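Local coordinates for glucose-6-phosphate isomerase (Plasmodium falciparum, PDB 3QKI), which probably catalyses the reversible conversion of alpha-D-glucose 6-phosphate to beta-D-fructose 6-phosphate, an early step of glycolysis, at residues A[362-367]-A[417-422]; A[243-248]-A[262-267]; A[314-319]-A[528-533]. One frame throughout, in Å; residues are numbered along the deposited sequence.

Contact 1: residues A[362-367]-A[417-422]; sequences LTSFYN and QVYFGE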
ATOM      1  N   LEU A 362     -11.857 -20.151   6.895  1.00 11.09           N
ATOM      2  CA  LEU A 362     -12.133 -20.573   8.286  1.00 11.37           C
ATOM      3  C   LEU A 362     -11.092 -20.034   9.254  1.00 16.29           C
ATOM      4  O   LEU A 362     -11.440 -19.602  10.344  1.00 15.23           O
ATOM      5  CB  LEU A 362     -12.236 -22.099   8.409  1.00 11.70           C
ATOM      6  CG  LEU A 362     -13.505 -22.761   7.825  1.00 14.73           C
ATOM      7  CD1 LEU A 362     -13.320 -24.268   7.738  1.00 14.02           C
ATOM      8  CD2 LEU A 362     -14.702 -22.460   8.659  1.00 14.77           C
ATOM      9  N   THR A 363      -9.808 -20.031   8.826  1.00 15.55           N
ATOM     10  CA  THR A 363      -8.679 -19.522   9.607  1.00 14.65           C
ATOM     11  C   THR A 363      -8.863 -18.023   9.849  1.00 17.07           C
ATOM     12  O   THR A 363      -8.724 -17.567  10.980  1.00 17.16           O
ATOM     13  CB  THR A 363      -7.374 -19.842   8.878  1.00 14.55           C
ATOM     14  OG1 THR A 363      -7.236 -21.265   8.778  1.00 15.86           O
ATOM     15  CG2 THR A 363      -6.168 -19.261   9.554  1.00  8.81           C
ATOM     16  N   SER A 364      -9.176 -17.270   8.785  1.00 13.75           N
ATOM     17  CA  SER A 364      -9.401 -15.826   8.836  1.00 12.67           C
ATOM     18  C   SER A 364     -10.563 -15.493   9.797  1.00 15.70           C
ATOM     19  O   SER A 364     -10.437 -14.592  10.627  1.00 13.19           O
ATOM     20  CB  SER A 364      -9.698 -15.319   7.435  1.00 16.82           C
ATOM     21  OG  SER A 364      -9.933 -13.919   7.389  1.00 22.00           O
ATOM     22  N   PHE A 365     -11.682 -16.222   9.672  1.00 13.37           N
ATOM     23  CA  PHE A 365     -12.886 -16.096  10.494  1.00 13.33           C
ATOM     24  C   PHE A 365     -12.550 -16.363  11.963  1.00 18.89           C
ATOM     25  O   PHE A 365     -12.962 -15.605  12.834  1.00 18.76           O
ATOM     26  CB  PHE A 365     -13.960 -17.086   9.977  1.00 15.50           C
ATOM     27  CG  PHE A 365     -15.198 -17.192  10.835  1.00 17.61           C
ATOM     28  CD1 PHE A 365     -16.173 -16.201  10.807  1.00 20.21           C
ATOM     29  CD2 PHE A 365     -15.393 -18.291  11.670  1.00 19.89           C
ATOM     30  CE1 PHE A 365     -17.325 -16.307  11.599  1.00 21.64           C
ATOM     31  CE2 PHE A 365     -16.525 -18.383  12.483  1.00 22.11           C
ATOM     32  CZ  PHE A 365     -17.485 -17.390  12.444  1.00 20.17           C
ATOM     33  N   TYR A 366     -11.792 -17.455  12.228  1.00 16.35           N
ATOM     34  CA  TYR A 366     -11.355 -17.862  13.559  1.00 15.37           C
ATOM     35  C   TYR A 366     -10.502 -16.757  14.232  1.00 16.18           C
ATOM     36  O   TYR A 366     -10.822 -16.329  15.341  1.00 13.89           O
ATOM     37  CB  TYR A 366     -10.555 -19.165  13.418  1.00 16.40           C
ATOM     38  CG  TYR A 366      -9.984 -19.718  14.701  1.00 17.79           C
ATOM     39  CD1 TYR A 366     -10.792 -20.397  15.613  1.00 18.37           C
ATOM     40  CD2 TYR A 366      -8.617 -19.661  14.958  1.00 18.78           C
ATOM     41  CE1 TYR A 366     -10.267 -20.943  16.779  1.00 16.25           C
ATOM     42  CE2 TYR A 366      -8.076 -20.206  16.126  1.00 19.59           C
ATOM     43  CZ  TYR A 366      -8.906 -20.856  17.028  1.00 23.66           C
ATOM     44  OH  TYR A 366      -8.375 -21.400  18.169  1.00 18.44           O
ATOM     45  N   ASN A 367      -9.459 -16.270  13.534  1.00 14.26           N
ATOM     46  CA  ASN A 367      -8.590 -15.193  14.045  1.00 14.36           C
ATOM     47  C   ASN A 367      -9.347 -13.930  14.343  1.00 17.39           C
ATOM     48  O   ASN A 367      -9.120 -13.309  15.389  1.00 19.52           O
ATOM     49  CB  ASN A 367      -7.453 -14.904  13.071  1.00 13.85           C
ATOM     50  CG  ASN A 367      -6.405 -15.978  13.080  1.00 23.62           C
ATOM     51  OD1 ASN A 367      -6.272 -16.713  14.047  1.00 18.75           O
ATOM     52  ND2 ASN A 367      -5.654 -16.104  11.991  1.00 13.51           N
ATOM     53  N   GLN A 417     -11.592  -7.892   7.925  1.00 11.29           N
ATOM     54  CA  GLN A 417     -10.411  -7.290   8.533  1.00 10.21           C
ATOM     55  C   GLN A 417      -9.897  -6.145   7.645  1.00 13.56           C
ATOM     56  O   GLN A 417     -10.269  -6.047   6.468  1.00 12.63           O
ATOM     57  CB  GLN A 417      -9.278  -8.332   8.644  1.00 11.78           C
ATOM     58  CG  GLN A 417      -9.552  -9.482   9.605  1.00 16.17           C
ATOM     59  CD  GLN A 417      -9.966 -10.718   8.853  1.00 19.52           C
ATOM     60  OE1 GLN A 417     -10.814 -10.669   7.967  1.00 16.57           O
ATOM     61  NE2 GLN A 417      -9.356 -11.860   9.188  1.00 10.18           N
ATOM     62  N   VAL A 418      -9.011  -5.310   8.195  1.00 12.44           N
ATOM     63  CA  VAL A 418      -8.307  -4.296   7.411  1.00 12.02           C
ATOM     64  C   VAL A 418      -7.147  -5.076   6.757  1.00 16.36           C
ATOM     65  O   VAL A 418      -6.385  -5.738   7.452  1.00 12.98           O
ATOM     66  CB  VAL A 418      -7.767  -3.139   8.271  1.00 15.33           C
ATOM     67  CG1 VAL A 418      -6.751  -2.327   7.492  1.00 14.97           C
ATOM     68  CG2 VAL A 418      -8.900  -2.248   8.759  1.00 14.33           C
ATOM     69  N   TYR A 419      -7.055  -5.031   5.430  1.00 14.58           N
ATOM     70  CA  TYR A 419      -5.984  -5.693   4.687  1.00 12.75           C
ATOM     71  C   TYR A 419      -4.956  -4.658   4.289  1.00 16.91           C
ATOM     72  O   TYR A 419      -5.313  -3.546   3.881  1.00 14.91           O
ATOM     73  CB  TYR A 419      -6.539  -6.350   3.421  1.00 12.27           C
ATOM     74  CG  TYR A 419      -7.130  -7.711   3.635  1.00 11.28           C
ATOM     75  CD1 TYR A 419      -6.490  -8.850   3.161  1.00 13.00           C
ATOM     76  CD2 TYR A 419      -8.353  -7.869   4.288  1.00 10.54           C
ATOM     77  CE1 TYR A 419      -7.057 -10.116   3.319  1.00 17.27           C
ATOM     78  CE2 TYR A 419      -8.897  -9.136   4.508  1.00 10.46           C
ATOM     79  CZ  TYR A 419      -8.260 -10.253   3.997  1.00 18.18           C
ATOM     80  OH  TYR A 419      -8.825 -11.497   4.162  1.00 18.56           O
ATOM     81  N   PHE A 420      -3.675  -5.024   4.397  1.00 13.04           N
ATOM     82  CA  PHE A 420      -2.581  -4.145   4.008  1.00 12.03           C
ATOM     83  C   PHE A 420      -1.355  -5.011   3.721  1.00 17.91           C
ATOM     84  O   PHE A 420      -1.383  -6.235   3.912  1.00 17.65           O
ATOM     85  CB  PHE A 420      -2.294  -3.089   5.110  1.00 11.34           C
ATOM     86  CG  PHE A 420      -1.544  -3.631   6.307  1.00 12.20           C
ATOM     87  CD1 PHE A 420      -0.178  -3.380   6.471  1.00 14.09           C
ATOM     88  CD2 PHE A 420      -2.187  -4.433   7.251  1.00 13.40           C
ATOM     89  CE1 PHE A 420       0.518  -3.895   7.570  1.00 14.05           C
ATOM     90  CE2 PHE A 420      -1.492  -4.956   8.345  1.00 14.07           C
ATOM     91  CZ  PHE A 420      -0.148  -4.674   8.503  1.00 12.82           C
ATOM     92  N   GLY A 421      -0.290  -4.377   3.277  1.00 15.47           N
ATOM     93  CA  GLY A 421       0.944  -5.090   3.024  1.00 16.23           C
ATOM     94  C   GLY A 421       1.816  -4.487   1.958  1.00 20.28           C
ATOM     95  O   GLY A 421       1.387  -3.627   1.184  1.00 19.50           O
ATOM     96  N   GLU A 422       3.051  -4.970   1.932  1.00 16.41           N
ATOM     97  CA  GLU A 422       4.094  -4.648   0.972  1.00 15.12           C
ATOM     98  C   GLU A 422       4.852  -5.939   0.727  1.00 17.63           C
ATOM     99  O   GLU A 422       4.922  -6.773   1.635  1.00 16.49           O
ATOM    100  CB  GLU A 422       5.067  -3.592   1.540  1.00 15.49           C
ATOM    101  CG  GLU A 422       4.528  -2.159   1.497  1.00 24.41           C
ATOM    102  CD  GLU A 422       4.064  -1.603   0.158  1.00 44.39           C
ATOM    103  OE1 GLU A 422       4.613  -1.988  -0.902  1.00 38.70           O
ATOM    104  OE2 GLU A 422       3.173  -0.727   0.181  1.00 41.65           O
TER
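S364 and Q417 meet through a side-chain hydrogen bond, in which Q417 NE2 donates to S364 OG over 2.8 Å. The bond is fairly straight, with an angle of 162° at the hydrogen, and the hydroxyl oxygen lies close to the amide plane of Q417, only 9° out of it. The amide is turned so that its nitrogen, not its oxygen, faces the serine: Q417 OE1 stays 3.4 Å from S364 OG at an angle too poor for bonding. A bend in the glutamine chain at chi2 (101°) swings the amide over to the helix, while S364 reaches out with OG anti to its own backbone N. The same hydroxyl is also hydrogen-bonded to E540 OE2 and R536 NH2, so three partners grip one buried oxygen and fix its position.

The remaining approach is looser. Y419 brings its phenol end beside this polar group, with Y419 OH 4.2 Å from S364 OG, and its side chain packs on I537, V376 and I378.

Strand 418-420 is one of the two edge strands of the six-stranded mixed sheet within this chain and pairs in parallel with strand 375-380, which follows helix 356-371 in sequence. Helix 523-543, carrying R536, I537 and E540, packs against both segments, and F420 of the second subunit packs on V418.

Contact 2: residues A[243-248]-A[262-267]; sequences TLVIII and RSIKKW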
ATOM      1  N   THR A 243      -0.189   4.997 -29.352  1.00 18.45           N
ATOM      2  CA  THR A 243      -1.041   4.693 -28.206  1.00 17.57           C
ATOM      3  C   THR A 243      -2.464   4.193 -28.467  1.00 19.34           C
ATOM      4  O   THR A 243      -3.261   4.881 -29.101  1.00 18.53           O
ATOM      5  CB  THR A 243      -1.031   5.926 -27.284  1.00 17.02           C
ATOM      6  OG1 THR A 243       0.330   6.326 -27.066  1.00 16.83           O
ATOM      7  CG2 THR A 243      -1.745   5.685 -25.944  1.00 18.67           C
ATOM      8  N   LEU A 244      -2.789   3.041 -27.874  1.00 16.94           N
ATOM      9  CA  LEU A 244      -4.130   2.465 -27.854  1.00 16.53           C
ATOM     10  C   LEU A 244      -4.739   2.832 -26.483  1.00 19.63           C
ATOM     11  O   LEU A 244      -4.074   2.707 -25.462  1.00 19.30           O
ATOM     12  CB  LEU A 244      -4.094   0.942 -28.037  1.00 16.95           C
ATOM     13  CG  LEU A 244      -5.477   0.259 -28.124  1.00 19.64           C
ATOM     14  CD1 LEU A 244      -6.195   0.607 -29.414  1.00 19.73           C
ATOM     15  CD2 LEU A 244      -5.367  -1.224 -27.953  1.00 17.85           C
ATOM     16  N   VAL A 245      -5.973   3.339 -26.471  1.00 14.99           N
ATOM     17  CA  VAL A 245      -6.659   3.720 -25.257  1.00 14.10           C
ATOM     18  C   VAL A 245      -7.836   2.765 -25.014  1.00 17.74           C
ATOM     19  O   VAL A 245      -8.693   2.606 -25.889  1.00 18.01           O
ATOM     20  CB  VAL A 245      -7.094   5.197 -25.339  1.00 18.67           C
ATOM     21  CG1 VAL A 245      -7.860   5.625 -24.101  1.00 18.80           C
ATOM     22  CG2 VAL A 245      -5.886   6.113 -25.568  1.00 18.26           C
ATOM     23  N   ILE A 246      -7.863   2.127 -23.841  1.00 12.93           N
ATOM     24  CA  ILE A 246      -8.944   1.207 -23.446  1.00 13.37           C
ATOM     25  C   ILE A 246      -9.749   1.851 -22.323  1.00 18.20           C
ATOM     26  O   ILE A 246      -9.192   2.097 -21.256  1.00 17.69           O
ATOM     27  CB  ILE A 246      -8.440  -0.207 -23.064  1.00 14.71           C
ATOM     28  CG1 ILE A 246      -7.530  -0.795 -24.164  1.00 15.21           C
ATOM     29  CG2 ILE A 246      -9.622  -1.156 -22.705  1.00 14.42           C
ATOM     30  CD1 ILE A 246      -6.898  -2.168 -23.826  1.00 19.31           C
ATOM     31  N   ILE A 247     -11.054   2.130 -22.569  1.00 14.51           N
ATOM     32  CA  ILE A 247     -11.941   2.741 -21.587  1.00 14.08           C
ATOM     33  C   ILE A 247     -12.824   1.636 -20.987  1.00 19.37           C
ATOM     34  O   ILE A 247     -13.601   0.994 -21.704  1.00 17.68           O
ATOM     35  CB  ILE A 247     -12.747   3.917 -22.192  1.00 16.17           C
ATOM     36  CG1 ILE A 247     -11.797   4.921 -22.908  1.00 16.88           C
ATOM     37  CG2 ILE A 247     -13.544   4.630 -21.099  1.00 17.19           C
ATOM     38  CD1 ILE A 247     -12.480   5.702 -24.050  1.00 16.11           C
ATOM     39  N   ILE A 248     -12.679   1.407 -19.675  1.00 15.98           N
ATOM     40  CA  ILE A 248     -13.377   0.337 -18.964  1.00 14.62           C
ATOM     41  C   ILE A 248     -14.414   0.900 -18.020  1.00 19.52           C
ATOM     42  O   ILE A 248     -14.068   1.533 -17.015  1.00 19.07           O
ATOM     43  CB  ILE A 248     -12.386  -0.618 -18.256  1.00 16.74           C
ATOM     44  CG1 ILE A 248     -11.328  -1.160 -19.262  1.00 15.82           C
ATOM     45  CG2 ILE A 248     -13.192  -1.790 -17.615  1.00 15.17           C
ATOM     46  CD1 ILE A 248     -10.006  -1.303 -18.763  1.00 26.98           C
ATOM     47  N   ARG A 262     -12.584  11.492 -21.596  1.00 15.06           N
ATOM     48  CA  ARG A 262     -12.720  12.739 -22.362  1.00 15.37           C
ATOM     49  C   ARG A 262     -11.390  13.495 -22.423  1.00 19.16           C
ATOM     50  O   ARG A 262     -11.018  14.004 -23.494  1.00 18.27           O
ATOM     51  CB  ARG A 262     -13.844  13.637 -21.815  1.00 16.38           C
ATOM     52  CG  ARG A 262     -15.237  13.044 -22.045  1.00 17.73           C
ATOM     53  CD  ARG A 262     -16.344  13.999 -21.636  1.00 17.82           C
ATOM     54  NE  ARG A 262     -16.294  14.437 -20.232  1.00 17.86           N
ATOM     55  CZ  ARG A 262     -16.862  13.784 -19.221  1.00 30.52           C
ATOM     56  NH1 ARG A 262     -17.489  12.633 -19.431  1.00 18.23           N
ATOM     57  NH2 ARG A 262     -16.807  14.274 -17.994  1.00 19.32           N
ATOM     58  N   SER A 263     -10.637  13.493 -21.304  1.00 15.92           N
ATOM     59  CA  SER A 263      -9.333  14.140 -21.223  1.00 15.89           C
ATOM     60  C   SER A 263      -8.306  13.455 -22.133  1.00 19.66           C
ATOM     61  O   SER A 263      -7.558  14.135 -22.835  1.00 19.48           O
ATOM     62  CB  SER A 263      -8.855  14.186 -19.769  1.00 19.65           C
ATOM     63  OG  SER A 263      -9.786  14.868 -18.939  1.00 16.81           O
ATOM     64  N   ILE A 264      -8.298  12.116 -22.147  1.00 15.92           N
ATOM     65  CA  ILE A 264      -7.371  11.352 -22.980  1.00 15.81           C
ATOM     66  C   ILE A 264      -7.750  11.440 -24.464  1.00 18.40           C
ATOM     67  O   ILE A 264      -6.854  11.458 -25.316  1.00 19.34           O
ATOM     68  CB  ILE A 264      -7.106   9.919 -22.444  1.00 17.96           C
ATOM     69  CG1 ILE A 264      -6.352   9.985 -21.087  1.00 16.15           C
ATOM     70  CG2 ILE A 264      -6.355   9.019 -23.460  1.00 16.22           C
ATOM     71  CD1 ILE A 264      -4.895  10.610 -21.129  1.00 18.85           C
ATOM     72  N   LYS A 265      -9.050  11.557 -24.760  1.00 14.74           N
ATOM     73  CA  LYS A 265      -9.522  11.736 -26.134  1.00 13.91           C
ATOM     74  C   LYS A 265      -9.047  13.125 -26.638  1.00 18.88           C
ATOM     75  O   LYS A 265      -8.615  13.224 -27.779  1.00 17.80           O
ATOM     76  CB  LYS A 265     -11.046  11.617 -26.219  1.00 14.90           C
ATOM     77  CG  LYS A 265     -11.586  11.683 -27.644  1.00 23.12           C
ATOM     78  CD  LYS A 265     -13.104  11.646 -27.609  1.00 20.40           C
ATOM     79  CE  LYS A 265     -13.693  11.508 -28.977  1.00 44.10           C
ATOM     80  NZ  LYS A 265     -15.161  11.750 -28.941  1.00 51.27           N
ATOM     81  N   LYS A 266      -9.088  14.168 -25.769  1.00 16.34           N
ATOM     82  CA  LYS A 266      -8.581  15.503 -26.088  1.00 16.82           C
ATOM     83  C   LYS A 266      -7.064  15.419 -26.358  1.00 22.56           C
ATOM     84  O   LYS A 266      -6.605  16.001 -27.335  1.00 23.30           O
ATOM     85  CB  LYS A 266      -8.851  16.498 -24.941  1.00 20.18           C
ATOM     86  CG  LYS A 266     -10.306  16.934 -24.828  1.00 32.04           C
ATOM     87  CD  LYS A 266     -10.602  18.172 -25.628  1.00 39.30           C
ATOM     88  CE  LYS A 266     -12.094  18.407 -25.767  1.00 34.93           C
ATOM     89  NZ  LYS A 266     -12.707  18.918 -24.510  1.00 44.05           N
ATOM     90  N   TRP A 267      -6.305  14.659 -25.530  1.00 18.39           N
ATOM     91  CA  TRP A 267      -4.861  14.461 -25.712  1.00 17.26           C
ATOM     92  C   TRP A 267      -4.590  13.737 -27.053  1.00 21.00           C
ATOM     93  O   TRP A 267      -3.714  14.179 -27.809  1.00 19.87           O
ATOM     94  CB  TRP A 267      -4.261  13.687 -24.528  1.00 14.19           C
ATOM     95  CG  TRP A 267      -2.831  13.247 -24.717  1.00 14.60           C
ATOM     96  CD1 TRP A 267      -1.709  14.028 -24.623  1.00 17.11           C
ATOM     97  CD2 TRP A 267      -2.376  11.926 -25.032  1.00 14.66           C
ATOM     98  NE1 TRP A 267      -0.587  13.278 -24.874  1.00 16.72           N
ATOM     99  CE2 TRP A 267      -0.962  11.975 -25.100  1.00 18.17           C
ATOM    100  CE3 TRP A 267      -3.029  10.706 -25.298  1.00 16.21           C
ATOM    101  CZ2 TRP A 267      -0.185  10.839 -25.344  1.00 17.22           C
ATOM    102  CZ3 TRP A 267      -2.255   9.574 -25.546  1.00 17.82           C
ATOM    103  CH2 TRP A 267      -0.851   9.650 -25.578  1.00 18.09           C
TER
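T243 faces the far end of the indole of W267, and the two side chains lie roughly perpendicular. Its CB already lies 4.1 Å from W267 CH2. From there the side chain forks. The methyl branch, CG2, comes to the edge of the ring in its plane, with T243 CG2 3.9 Å from W267 CZ3. The hydroxyl branch stands near the same plane, T243 OG1 being 3.8 Å from W267 CH2. That is a contact with a ring carbon; the polar needs of this buried oxygen are met by hydrogen bonds to D239 O and N168 ND2. W267 holds its six-membered ring down against the strand because its CG is anti to the backbone N (chi1 171°).

This is the strand-to-helix half of a beta-alpha-beta crossover: strand 243-248 leads into helix 255-268, which lies against the sheet before the chain re-enters as the adjacent parallel strand 282-285. The turn after the strand carries S249, K250, T251 and T254, which bind beta-D-fructose 6-phosphate, in keeping with the sugar-phosphate-binding SIS fold of this family.

One helical turn before W267, I264 presents its CG2 methyl to the forked end of V245. I264 CG2 rests 3.6 Å from V245 CG2 and 3.8 Å from V245 CG1, so one methyl sits against both branches. I172 of the neighbouring strand 168-172 touches both V245 and I264 and continues this apolar layer, while I170 packs on T243. On another side of the helix, R262 forms a salt bridge with E460 of the second subunit, and S263 is hydrogen-bonded to N464 of that subunit.

Contact 3: residues A[314-319]-A[528-533]; sequences SVTSSV and LLLSLY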
ATOM      1  N   SER A 314     -13.915  -8.919 -11.766  1.00 12.45           N
ATOM      2  CA  SER A 314     -13.948  -8.711 -13.228  1.00 11.46           C
ATOM      3  C   SER A 314     -12.680  -8.955 -14.055  1.00 14.07           C
ATOM      4  O   SER A 314     -12.782  -8.996 -15.274  1.00 13.51           O
ATOM      5  CB  SER A 314     -14.582  -7.359 -13.567  1.00 14.08           C
ATOM      6  OG  SER A 314     -13.675  -6.285 -13.376  1.00 18.31           O
ATOM      7  N   VAL A 315     -11.503  -9.162 -13.426  1.00 10.92           N
ATOM      8  CA  VAL A 315     -10.245  -9.389 -14.170  1.00 10.81           C
ATOM      9  C   VAL A 315     -10.305 -10.552 -15.181  1.00 17.02           C
ATOM     10  O   VAL A 315      -9.668 -10.451 -16.230  1.00 16.16           O
ATOM     11  CB  VAL A 315      -8.942  -9.383 -13.310  1.00 13.62           C
ATOM     12  CG1 VAL A 315      -8.827 -10.649 -12.474  1.00 13.59           C
ATOM     13  CG2 VAL A 315      -7.688  -9.218 -14.179  1.00 12.45           C
ATOM     14  N   THR A 316     -11.066 -11.636 -14.880  1.00 13.68           N
ATOM     15  CA  THR A 316     -11.204 -12.770 -15.797  1.00 12.78           C
ATOM     16  C   THR A 316     -12.247 -12.549 -16.906  1.00 15.29           C
ATOM     17  O   THR A 316     -12.417 -13.405 -17.768  1.00 15.33           O
ATOM     18  CB  THR A 316     -11.329 -14.113 -15.058  1.00 16.53           C
ATOM     19  OG1 THR A 316     -12.510 -14.094 -14.241  1.00 16.82           O
ATOM     20  CG2 THR A 316     -10.072 -14.437 -14.229  1.00 11.06           C
ATOM     21  N   SER A 317     -12.891 -11.383 -16.933  1.00 11.39           N
ATOM     22  CA  SER A 317     -13.806 -11.034 -18.030  1.00 10.20           C
ATOM     23  C   SER A 317     -12.947 -10.188 -18.984  1.00 15.53           C
ATOM     24  O   SER A 317     -11.754  -9.998 -18.704  1.00 14.43           O
ATOM     25  CB  SER A 317     -14.979 -10.195 -17.521  1.00  9.24           C
ATOM     26  OG  SER A 317     -14.578  -8.865 -17.204  1.00 12.57           O
ATOM     27  N   SER A 318     -13.552  -9.617 -20.058  1.00 12.70           N
ATOM     28  CA  SER A 318     -12.863  -8.713 -20.986  1.00 12.62           C
ATOM     29  C   SER A 318     -12.138  -7.550 -20.264  1.00 14.97           C
ATOM     30  O   SER A 318     -11.126  -7.071 -20.774  1.00 15.64           O
ATOM     31  CB  SER A 318     -13.833  -8.162 -22.025  1.00 15.73           C
ATOM     32  OG  SER A 318     -14.973  -7.605 -21.398  1.00 23.43           O
ATOM     33  N   VAL A 319     -12.621  -7.130 -19.081  1.00 10.09           N
ATOM     34  CA  VAL A 319     -12.005  -6.060 -18.254  1.00 10.58           C
ATOM     35  C   VAL A 319     -10.465  -6.242 -18.168  1.00 17.57           C
ATOM     36  O   VAL A 319      -9.709  -5.304 -18.448  1.00 16.27           O
ATOM     37  CB  VAL A 319     -12.626  -5.971 -16.828  1.00 13.41           C
ATOM     38  CG1 VAL A 319     -11.784  -5.066 -15.908  1.00 13.31           C
ATOM     39  CG2 VAL A 319     -14.079  -5.495 -16.888  1.00 12.19           C
ATOM     40  N   LEU A 528      -4.211 -19.662 -10.369  1.00 13.41           N
ATOM     41  CA  LEU A 528      -4.467 -20.396  -9.122  1.00 13.92           C
ATOM     42  C   LEU A 528      -4.526 -19.406  -7.933  1.00 15.94           C
ATOM     43  O   LEU A 528      -5.425 -19.521  -7.106  1.00 14.93           O
ATOM     44  CB  LEU A 528      -3.351 -21.414  -8.830  1.00 14.12           C
ATOM     45  CG  LEU A 528      -3.232 -22.657  -9.679  1.00 18.46           C
ATOM     46  CD1 LEU A 528      -2.030 -23.457  -9.227  1.00 18.33           C
ATOM     47  CD2 LEU A 528      -4.513 -23.528  -9.611  1.00 18.57           C
ATOM     48  N   LEU A 529      -3.564 -18.453  -7.866  1.00 12.21           N
ATOM     49  CA  LEU A 529      -3.473 -17.443  -6.801  1.00 12.50           C
ATOM     50  C   LEU A 529      -4.706 -16.508  -6.785  1.00 12.74           C
ATOM     51  O   LEU A 529      -5.259 -16.265  -5.721  1.00 12.51           O
ATOM     52  CB  LEU A 529      -2.145 -16.654  -6.883  1.00 12.27           C
ATOM     53  CG  LEU A 529      -1.883 -15.581  -5.815  1.00 16.59           C
ATOM     54  CD1 LEU A 529      -1.786 -16.182  -4.416  1.00 17.28           C
ATOM     55  CD2 LEU A 529      -0.603 -14.797  -6.135  1.00 14.40           C
ATOM     56  N   LEU A 530      -5.126 -16.003  -7.946  1.00 12.09           N
ATOM     57  CA  LEU A 530      -6.302 -15.140  -8.034  1.00 12.26           C
ATOM     58  C   LEU A 530      -7.552 -15.866  -7.559  1.00 15.32           C
ATOM     59  O   LEU A 530      -8.273 -15.345  -6.703  1.00 14.20           O
ATOM     60  CB  LEU A 530      -6.542 -14.612  -9.469  1.00 13.03           C
ATOM     61  CG  LEU A 530      -7.872 -13.865  -9.655  1.00 17.27           C
ATOM     62  CD1 LEU A 530      -7.851 -12.514  -8.976  1.00 18.94           C
ATOM     63  CD2 LEU A 530      -8.290 -13.823 -11.076  1.00 18.32           C
ATOM     64  N   SER A 531      -7.797 -17.072  -8.097  1.00 13.41           N
ATOM     65  CA  SER A 531      -8.997 -17.829  -7.757  1.00 12.76           C
ATOM     66  C   SER A 531      -8.998 -18.234  -6.285  1.00 14.73           C
ATOM     67  O   SER A 531     -10.049 -18.231  -5.669  1.00 14.00           O
ATOM     68  CB  SER A 531      -9.180 -19.026  -8.682  1.00 13.45           C
ATOM     69  OG  SER A 531     -10.212 -19.874  -8.196  1.00 17.88           O
ATOM     70  N   LEU A 532      -7.829 -18.545  -5.721  1.00 13.29           N
ATOM     71  CA  LEU A 532      -7.688 -18.919  -4.323  1.00 11.84           C
ATOM     72  C   LEU A 532      -8.274 -17.811  -3.426  1.00 15.02           C
ATOM     73  O   LEU A 532      -9.052 -18.113  -2.530  1.00 13.95           O
ATOM     74  CB  LEU A 532      -6.197 -19.190  -3.986  1.00 12.35           C
ATOM     75  CG  LEU A 532      -5.843 -19.408  -2.507  1.00 17.15           C
ATOM     76  CD1 LEU A 532      -6.602 -20.571  -1.936  1.00 17.05           C
ATOM     77  CD2 LEU A 532      -4.333 -19.593  -2.318  1.00 20.27           C
ATOM     78  N   TYR A 533      -7.924 -16.541  -3.688  1.00 13.09           N
ATOM     79  CA  TYR A 533      -8.415 -15.405  -2.910  1.00 12.88           C
ATOM     80  C   TYR A 533      -9.870 -15.056  -3.229  1.00 14.85           C
ATOM     81  O   TYR A 533     -10.636 -14.769  -2.295  1.00 14.52           O
ATOM     82  CB  TYR A 533      -7.464 -14.186  -3.005  1.00 13.56           C
ATOM     83  CG  TYR A 533      -6.319 -14.316  -2.028  1.00 14.67           C
ATOM     84  CD1 TYR A 533      -5.223 -15.136  -2.309  1.00 14.14           C
ATOM     85  CD2 TYR A 533      -6.380 -13.715  -0.771  1.00 15.65           C
ATOM     86  CE1 TYR A 533      -4.207 -15.337  -1.371  1.00 13.59           C
ATOM     87  CE2 TYR A 533      -5.363 -13.908   0.173  1.00 15.51           C
ATOM     88  CZ  TYR A 533      -4.273 -14.706  -0.138  1.00 19.91           C
ATOM     89  OH  TYR A 533      -3.262 -14.895   0.783  1.00 18.01           O
TER
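L530 meets V315 and T316 directly; of the flat groups nearby, F336 touches both T316 and L530, and H391 packs on L530. Further along the helix and away from V315 and T316, the Y533 ring has L529 O at its edge, in plane, and meets F388 edge-to-face.

The contact itself is made by methyl groups. L530 CD2 is 3.5 Å from V315 CG1 and 3.7 Å from T316 CG2, so one leucine methyl bears on two successive residues. The second branch adds less, with L530 CD1 4.1 Å from V315 CG1. The side chains of L530 and V315 run antiparallel to each other, side by side, whereas T316 meets the leucine at a slant. With chi1 at 73°, V315 CG1 lies between its own backbone N and carbonyl carbon, which aims that branch at the leucine. T316 turns its methyl to L530 and its hydroxyl to R117 NH1, a hydrogen bond.

V315 and T316 are the two central residues of a type I turn from S314 to S317 that leads into a helix. S314 O accepts from S317 N and from S317 OG, the latter over 2.6 Å, in the carbonyl plane and on a lone pair. S317 is also the N-cap: V319 N donates to S317 OG at 3.2 Å, so this one hydroxyl ties the turn to the helix start.

Helix 318-328 runs from here along the five-stranded parallel sheet, while helix 523-543 packs on strand 513-518 of the mixed sheet; helices 330-349 and 388-400 flank L530 where these two parts of the fold meet.

Overall arrangement
Contacts 1 and 2 lie on opposite sides of the chain's centre, 37 Å apart between centres, one in the six-stranded mixed sheet and the other in the five-stranded parallel sheet. Contact 3 falls between them. It touches contact 2 directly, I248 CG2 lying 3.9 Å from V319 CG2, and comes within about 5 Å of contact 1 between nearest atoms; helix 523-543 supplies L530 to contact 3 and R536 and E540 to contact 1. All three lie within about 8 to 12 Å of residues that bind fructose 6-phosphate: the V315 side chain is about 8 Å from G176, that of Y419 about 9 Å from that of Q394, and that of V245 about 12 Å from that of S249.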